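Fatty acid biosynthesis transcriptional regulator (Streptococcus pneumoniae, PDB 6JBX) represses the fatty acid synthesis pathway of the pneumococcus as a DNA-binding repressor of the MarR family that works with acyl-ACP as co-repressor. Local coordinates at the interface of chains A and B. Coordinates in Å, arbitrary orientation; residue numbers count along the deposited sequence, not the author numbering. Chains: chain A/B, Fatty acid biosynthesis transcriptional regulator.

Contact 1: the interface of chains A and B. Residues chain A 24-25, 28; chain B 68, 148, 151-152.
A:Ile28, on helix 11-34, is the apolar centre at which chain A meets the C-terminal end of chain B in this MarR-family winged-helix dimer. Its two branches part. CG1 stands anti to the carbonyl carbon (chi1 -71°) and carries CD1 onto B:Leu148, where CD1 of A:Ile28 lies 3.7 Å from CB of the leucine. The same CD1 has CG of B:Lys152 passing it at 4.0 Å. CG2 diverges toward B:Leu151 and meets CD1 of that leucine at 3.6 Å. One turn back, A:Val25 adds a looser contact, its CB being 4.0 Å from CD1 of B:Leu148. B:Met68 closes the opposite flank: its chain runs extended to the sulfur and then bends (chi3 61°), which brings CE to 3.8 Å from CG1 of A:Ile28. The same thioether leans on A:Asn24, with SD 3.6 Å from the amide carbon CG, and the two side chains cross at about a right angle. At the polar rim the amide oxygen OD1 of A:Asn24 accepts a hydrogen bond of 2.8 Å from the side-chain amino nitrogen NZ of B:Lys152, the last residue of the chain. The donor sits 22° out of the carbonyl plane. To arrive there the lysine chain folds at each torsion beyond the first.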
ATOM      1  N   ASN A  24       0.408   4.001   5.120  1.00 26.90           N
ATOM      2  CA  ASN A  24       1.415   3.497   6.053  1.00 27.68           C
ATOM      3  C   ASN A  24       1.647   1.965   5.979  1.00 27.29           C
ATOM      4  O   ASN A  24       2.650   1.478   6.539  1.00 29.32           O
ATOM      5  CB  ASN A  24       1.125   3.911   7.486  1.00 28.56           C
ATOM      6  CG  ASN A  24       1.184   5.406   7.730  1.00 34.76           C
ATOM      7  OD1 ASN A  24       0.519   5.888   8.632  1.00 39.53           O
ATOM      8  ND2 ASN A  24       1.930   6.153   6.937  1.00 31.12           N
ATOM      9  N   VAL A  25       0.787   1.187   5.361  1.00 25.30           N
ATOM     10  CA  VAL A  25       0.814  -0.274   5.540  1.00 25.42           C
ATOM     11  C   VAL A  25       2.149  -0.824   5.001  1.00 28.27           C
ATOM     12  O   VAL A  25       2.719  -1.695   5.648  1.00 24.77           O
ATOM     13  CB  VAL A  25      -0.362  -0.988   4.873  1.00 26.00           C
ATOM     14  CG1 VAL A  25      -0.372  -0.797   3.354  1.00 28.04           C
ATOM     15  CG2 VAL A  25      -0.361  -2.480   5.250  1.00 27.74           C
ATOM     16  N   ILE A  28       4.989   0.010   7.439  1.00 31.43           N
ATOM     17  CA  ILE A  28       4.927  -0.798   8.636  1.00 27.36           C
ATOM     18  C   ILE A  28       5.420  -2.217   8.332  1.00 27.24           C
ATOM     19  O   ILE A  28       6.150  -2.795   9.129  1.00 26.96           O
ATOM     20  CB  ILE A  28       3.514  -0.777   9.238  1.00 31.40           C
ATOM     21  CG1 ILE A  28       3.249   0.602   9.840  1.00 30.90           C
ATOM     22  CG2 ILE A  28       3.365  -1.901  10.264  1.00 31.49           C
ATOM     23  CD1 ILE A  28       1.851   0.827  10.325  1.00 33.00           C
TER
ATOM     24  N   MET B  68       5.218   8.551   7.734  1.00 27.91           N
ATOM     25  CA  MET B  68       6.168   7.582   8.255  1.00 28.79           C
ATOM     26  C   MET B  68       7.354   7.465   7.296  1.00 31.16           C
ATOM     27  O   MET B  68       7.873   6.361   7.055  1.00 28.95           O
ATOM     28  CB  MET B  68       5.531   6.207   8.509  1.00 29.46           C
ATOM     29  CG  MET B  68       4.462   6.190   9.640  1.00 31.09           C
ATOM     30  SD  MET B  68       3.877   4.470   9.973  1.00 33.76           S
ATOM     31  CE  MET B  68       5.430   3.705  10.474  1.00 34.81           C
ATOM     32  N   LEU B 148      -2.423  -1.777  12.524  1.00 29.77           N
ATOM     33  CA  LEU B 148      -1.321  -0.930  12.079  1.00 29.48           C
ATOM     34  C   LEU B 148      -1.001   0.128  13.114  1.00 30.54           C
ATOM     35  O   LEU B 148       0.208   0.368  13.363  1.00 27.82           O
ATOM     36  CB  LEU B 148      -1.670  -0.293  10.730  1.00 27.47           C
ATOM     37  CG  LEU B 148      -1.783  -1.327   9.628  1.00 29.53           C
ATOM     38  CD1 LEU B 148      -2.235  -0.695   8.339  1.00 34.39           C
ATOM     39  CD2 LEU B 148      -0.454  -2.069   9.483  1.00 34.25           C
ATOM     40  N   LEU B 151       1.261  -0.908  15.746  1.00 35.00           N
ATOM     41  CA  LEU B 151       2.651  -1.234  15.411  1.00 36.26           C
ATOM     42  C   LEU B 151       3.481   0.049  15.244  1.00 36.05           C
ATOM     43  O   LEU B 151       4.681  -0.033  15.067  1.00 44.77           O
ATOM     44  CB  LEU B 151       2.696  -2.058  14.124  1.00 33.80           C
ATOM     45  CG  LEU B 151       2.257  -3.521  14.201  1.00 35.77           C
ATOM     46  CD1 LEU B 151       2.032  -4.093  12.825  1.00 32.44           C
ATOM     47  CD2 LEU B 151       3.295  -4.363  14.924  1.00 39.18           C
ATOM     48  N   LYS B 152       2.878   1.231  15.281  1.00 40.25           N
ATOM     49  CA  LYS B 152       3.612   2.440  14.927  1.00 44.74           C
ATOM     50  C   LYS B 152       4.638   2.807  16.023  1.00 48.20           C
ATOM     51  O   LYS B 152       4.318   3.038  17.188  1.00 52.66           O
ATOM     52  CB  LYS B 152       2.638   3.583  14.640  1.00 42.24           C
ATOM     53  CG  LYS B 152       1.851   3.445  13.345  1.00 44.50           C
ATOM     54  CD  LYS B 152       1.546   4.778  12.693  1.00 47.09           C
ATOM     55  CE  LYS B 152       0.086   5.036  12.371  1.00 52.08           C
ATOM     56  NZ  LYS B 152      -0.295   4.681  10.979  1.00 44.49           N
TER

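Contact 2: the interface of chains A and B. Residues chain A 138, 141-142; chain B 13-14, 17.
Helix 131-150 of chain A meets the N-terminal turns of helix 11-34 of chain B, with A:Gly138, A:Leu141 and A:Thr142 facing B:Arg13, B:Ile14 and B:Tyr17. These are the long terminal helices through which MarR-family repressors dimerise, and the pairing shows how a flat cationic group and an aromatic ring can be fitted against one helix face. CG2 of A:Thr142 rests on a face of the B:Tyr17 ring, displaced toward its rim, and lies 3.7 Å from CZ, the carbon that bears the phenol hydroxyl. The threonine hydroxyl OG1 takes the position between backbone N and carbonyl carbon (chi1 63°), and the methyl is thereby the branch presented to the ring. Within chain B, CD2 of the same tyrosine lies over the centre of the B:Arg13 guanidinium at 4.0 Å above its plane, so the aromatic side chain backs the arginine as well as receiving the methyl. The guanidinium extends toward A:Gly138, where its NH2 gives a weak hydrogen bond of 3.4 Å to the carbonyl O. NH1 is 3.7 Å from the methyl CG2 of A:Thr142. Beside the arginine, A:Leu141 and B:Ile14 cross at about a right angle. B:Ile14 also belongs to the pocket that holds tridecane. Its CG2 meets CD1 of A:Leu141 at 3.8 Å.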
ATOM      1  N   GLY A 138     -15.761 -12.583   4.356  1.00 43.14           N
ATOM      2  CA  GLY A 138     -15.212 -13.274   3.192  1.00 43.47           C
ATOM      3  C   GLY A 138     -15.960 -12.917   1.926  1.00 44.75           C
ATOM      4  O   GLY A 138     -15.347 -12.687   0.904  1.00 43.87           O
ATOM      5  N   LEU A 141     -15.205  -9.233   0.917  1.00 40.22           N
ATOM      6  CA  LEU A 141     -13.905  -9.009   0.294  1.00 41.27           C
ATOM      7  C   LEU A 141     -13.930  -9.440  -1.178  1.00 43.89           C
ATOM      8  O   LEU A 141     -13.377  -8.743  -2.052  1.00 38.72           O
ATOM      9  CB  LEU A 141     -12.818  -9.768   1.051  1.00 37.60           C
ATOM     10  CG  LEU A 141     -12.398  -9.181   2.393  1.00 40.67           C
ATOM     11  CD1 LEU A 141     -11.493 -10.161   3.124  1.00 42.21           C
ATOM     12  CD2 LEU A 141     -11.704  -7.832   2.259  1.00 38.75           C
ATOM     13  N   THR A 142     -14.529 -10.578  -1.466  1.00 41.94           N
ATOM     14  CA  THR A 142     -14.601 -11.047  -2.863  1.00 46.70           C
ATOM     15  C   THR A 142     -15.418 -10.066  -3.707  1.00 44.54           C
ATOM     16  O   THR A 142     -15.079  -9.817  -4.846  1.00 47.63           O
ATOM     17  CB  THR A 142     -15.190 -12.460  -2.965  1.00 48.88           C
ATOM     18  OG1 THR A 142     -16.508 -12.316  -2.462  1.00 57.58           O
ATOM     19  CG2 THR A 142     -14.421 -13.477  -2.160  1.00 43.29           C
TER
ATOM     20  N   ARG B  13      -6.060 -16.902   1.969  1.00 64.92           N
ATOM     21  CA  ARG B  13      -6.841 -16.403   0.838  1.00 66.43           C
ATOM     22  C   ARG B  13      -7.489 -15.053   1.209  1.00 58.75           C
ATOM     23  O   ARG B  13      -7.799 -14.252   0.327  1.00 46.45           O
ATOM     24  CB  ARG B  13      -7.861 -17.453   0.386  1.00 67.89           C
ATOM     25  CG  ARG B  13      -9.086 -17.570   1.283  1.00 82.48           C
ATOM     26  CD  ARG B  13     -10.387 -17.078   0.650  1.00 93.89           C
ATOM     27  NE  ARG B  13     -11.115 -16.117   1.486  1.00 97.10           N
ATOM     28  CZ  ARG B  13     -12.309 -15.619   1.193  1.00 86.72           C
ATOM     29  NH1 ARG B  13     -12.956 -16.024   0.112  1.00 92.62           N
ATOM     30  NH2 ARG B  13     -12.849 -14.708   1.972  1.00 79.02           N
ATOM     31  N   ILE B  14      -7.727 -14.805   2.499  1.00 56.43           N
ATOM     32  CA  ILE B  14      -8.150 -13.464   2.956  1.00 52.88           C
ATOM     33  C   ILE B  14      -7.025 -12.500   2.595  1.00 45.95           C
ATOM     34  O   ILE B  14      -7.248 -11.504   1.946  1.00 41.41           O
ATOM     35  CB  ILE B  14      -8.443 -13.428   4.465  1.00 53.49           C
ATOM     36  CG1 ILE B  14      -9.578 -14.375   4.849  1.00 55.88           C
ATOM     37  CG2 ILE B  14      -8.739 -12.014   4.937  1.00 51.13           C
ATOM     38  CD1 ILE B  14     -10.917 -13.942   4.328  1.00 62.60           C
ATOM     39  N   TYR B  17      -6.859 -11.712  -1.075  1.00 37.36           N
ATOM     40  CA  TYR B  17      -7.849 -10.715  -1.488  1.00 43.68           C
ATOM     41  C   TYR B  17      -7.418  -9.313  -1.029  1.00 38.58           C
ATOM     42  O   TYR B  17      -7.531  -8.371  -1.794  1.00 31.91           O
ATOM     43  CB  TYR B  17      -9.250 -11.069  -0.989  1.00 43.00           C
ATOM     44  CG  TYR B  17      -9.921 -12.082  -1.872  1.00 54.89           C
ATOM     45  CD1 TYR B  17     -10.236 -11.791  -3.189  1.00 61.58           C
ATOM     46  CD2 TYR B  17     -10.153 -13.370  -1.419  1.00 65.15           C
ATOM     47  CE1 TYR B  17     -10.781 -12.752  -4.027  1.00 66.34           C
ATOM     48  CE2 TYR B  17     -10.704 -14.338  -2.239  1.00 69.15           C
ATOM     49  CZ  TYR B  17     -11.015 -14.029  -3.548  1.00 66.45           C
ATOM     50  OH  TYR B  17     -11.550 -15.002  -4.330  1.00 71.48           O
TER

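Contact 3: the interface of chains A and B. Residues chain A 118, 121-122; chain B 15, 18.
Both backbones are helical here, with helix 105-125 of chain A offering A:His118 and, one turn on, the adjacent A:Met121 and A:Val122 to one side of helix 11-34 of chain B. B:Asn15 reaches across between them and has 60 Å² of its surface hidden by chain A. Its amide nitrogen ND2 sits over the face of the A:His118 imidazole, above the ring centre. The amide is not laid flat on the ring, since the two planes are 58° apart. The other branch of the amide turns toward aliphatic groups: OD1 lies 3.3 Å from CB of A:His118 and likewise 3.3 Å from the methyl CE of A:Met121. A:Val122 borders this oxygen more distantly through CG2, at 4.0 Å. A:Met121 leaves its helix with CG anti to the backbone N (chi1 -175°), and a turn at the last torsion (chi3 72°) tips the methyl CE toward chain B. There it encounters B:Leu18 tip to tip, with CE 3.5 Å from CD1. Because B:Leu18 also lines the tridecane pocket, this patch links helix 105-125 of one subunit to a pocket-lining helix of the other, and may pass changes there to the dimer; the tridecane may itself come from purification.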
ATOM      1  N   HIS A 118       1.362 -11.631   8.077  1.00 35.23           N
ATOM      2  CA  HIS A 118       0.079 -11.719   7.432  1.00 39.99           C
ATOM      3  C   HIS A 118      -0.940 -12.468   8.302  1.00 41.81           C
ATOM      4  O   HIS A 118      -2.143 -12.142   8.333  1.00 38.96           O
ATOM      5  CB  HIS A 118       0.214 -12.394   6.063  1.00 45.25           C
ATOM      6  CG  HIS A 118       0.908 -11.535   5.061  1.00 55.71           C
ATOM      7  ND1 HIS A 118       0.623 -10.184   4.922  1.00 53.68           N
ATOM      8  CD2 HIS A 118       1.871 -11.831   4.153  1.00 64.02           C
ATOM      9  CE1 HIS A 118       1.401  -9.674   3.993  1.00 61.15           C
ATOM     10  NE2 HIS A 118       2.166 -10.672   3.496  1.00 66.21           N
ATOM     11  N   MET A 121      -2.145 -10.203  11.017  1.00 26.74           N
ATOM     12  CA  MET A 121      -2.975  -9.155  10.498  1.00 30.65           C
ATOM     13  C   MET A 121      -4.423  -9.652  10.340  1.00 28.48           C
ATOM     14  O   MET A 121      -5.379  -8.943  10.698  1.00 22.42           O
ATOM     15  CB  MET A 121      -2.467  -8.665   9.134  1.00 29.66           C
ATOM     16  CG  MET A 121      -3.247  -7.481   8.595  1.00 32.82           C
ATOM     17  SD  MET A 121      -2.705  -6.945   6.899  1.00 38.97           S
ATOM     18  CE  MET A 121      -3.344  -8.290   5.916  1.00 40.18           C
ATOM     19  N   VAL A 122      -4.573 -10.832   9.783  1.00 27.74           N
ATOM     20  CA  VAL A 122      -5.886 -11.409   9.597  1.00 30.53           C
ATOM     21  C   VAL A 122      -6.531 -11.716  10.946  1.00 29.74           C
ATOM     22  O   VAL A 122      -7.733 -11.466  11.125  1.00 30.71           O
ATOM     23  CB  VAL A 122      -5.848 -12.640   8.693  1.00 33.89           C
ATOM     24  CG1 VAL A 122      -7.199 -13.352   8.655  1.00 34.94           C
ATOM     25  CG2 VAL A 122      -5.398 -12.242   7.292  1.00 36.99           C
TER
ATOM     26  N   ASN B  15      -5.818 -12.914   2.934  1.00 45.48           N
ATOM     27  CA  ASN B  15      -4.615 -12.189   2.630  1.00 46.77           C
ATOM     28  C   ASN B  15      -4.432 -11.960   1.129  1.00 45.01           C
ATOM     29  O   ASN B  15      -3.959 -10.900   0.714  1.00 50.94           O
ATOM     30  CB  ASN B  15      -3.395 -12.914   3.180  1.00 55.35           C
ATOM     31  CG  ASN B  15      -2.351 -11.927   3.616  1.00 61.08           C
ATOM     32  OD1 ASN B  15      -2.536 -11.278   4.641  1.00 69.93           O
ATOM     33  ND2 ASN B  15      -1.292 -11.783   2.831  1.00 71.14           N
ATOM     34  N   LEU B  18      -6.920  -9.196   0.204  1.00 36.44           N
ATOM     35  CA  LEU B  18      -6.527  -7.914   0.735  1.00 36.65           C
ATOM     36  C   LEU B  18      -5.417  -7.310  -0.133  1.00 39.85           C
ATOM     37  O   LEU B  18      -5.464  -6.095  -0.457  1.00 33.42           O
ATOM     38  CB  LEU B  18      -6.065  -8.074   2.181  1.00 36.08           C
ATOM     39  CG  LEU B  18      -7.173  -8.319   3.194  1.00 40.95           C
ATOM     40  CD1 LEU B  18      -6.573  -8.646   4.553  1.00 44.42           C
ATOM     41  CD2 LEU B  18      -8.074  -7.115   3.313  1.00 39.77           C
TER

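Helix 11-34 is common to all three patches, contributed by chain A in contact 1 and by chain B in contacts 2 and 3. Measured between the centres of their C-alpha atoms, contacts 2 and 3 are about 9 Å apart, while contact 1 lies about 14 Å from contact 3 and 22 Å from contact 2. Contacts 2 and 3 engage interleaved residues of one helix, 13, 14 and 17 against 15 and 18, so that helices 131-150 and 105-125 of the partner flank it on different sides. Contact 1, with B:Met68 following helix 60-67, brings the DNA-binding region into the interface, so subunit arrangement and operator recognition may be linked.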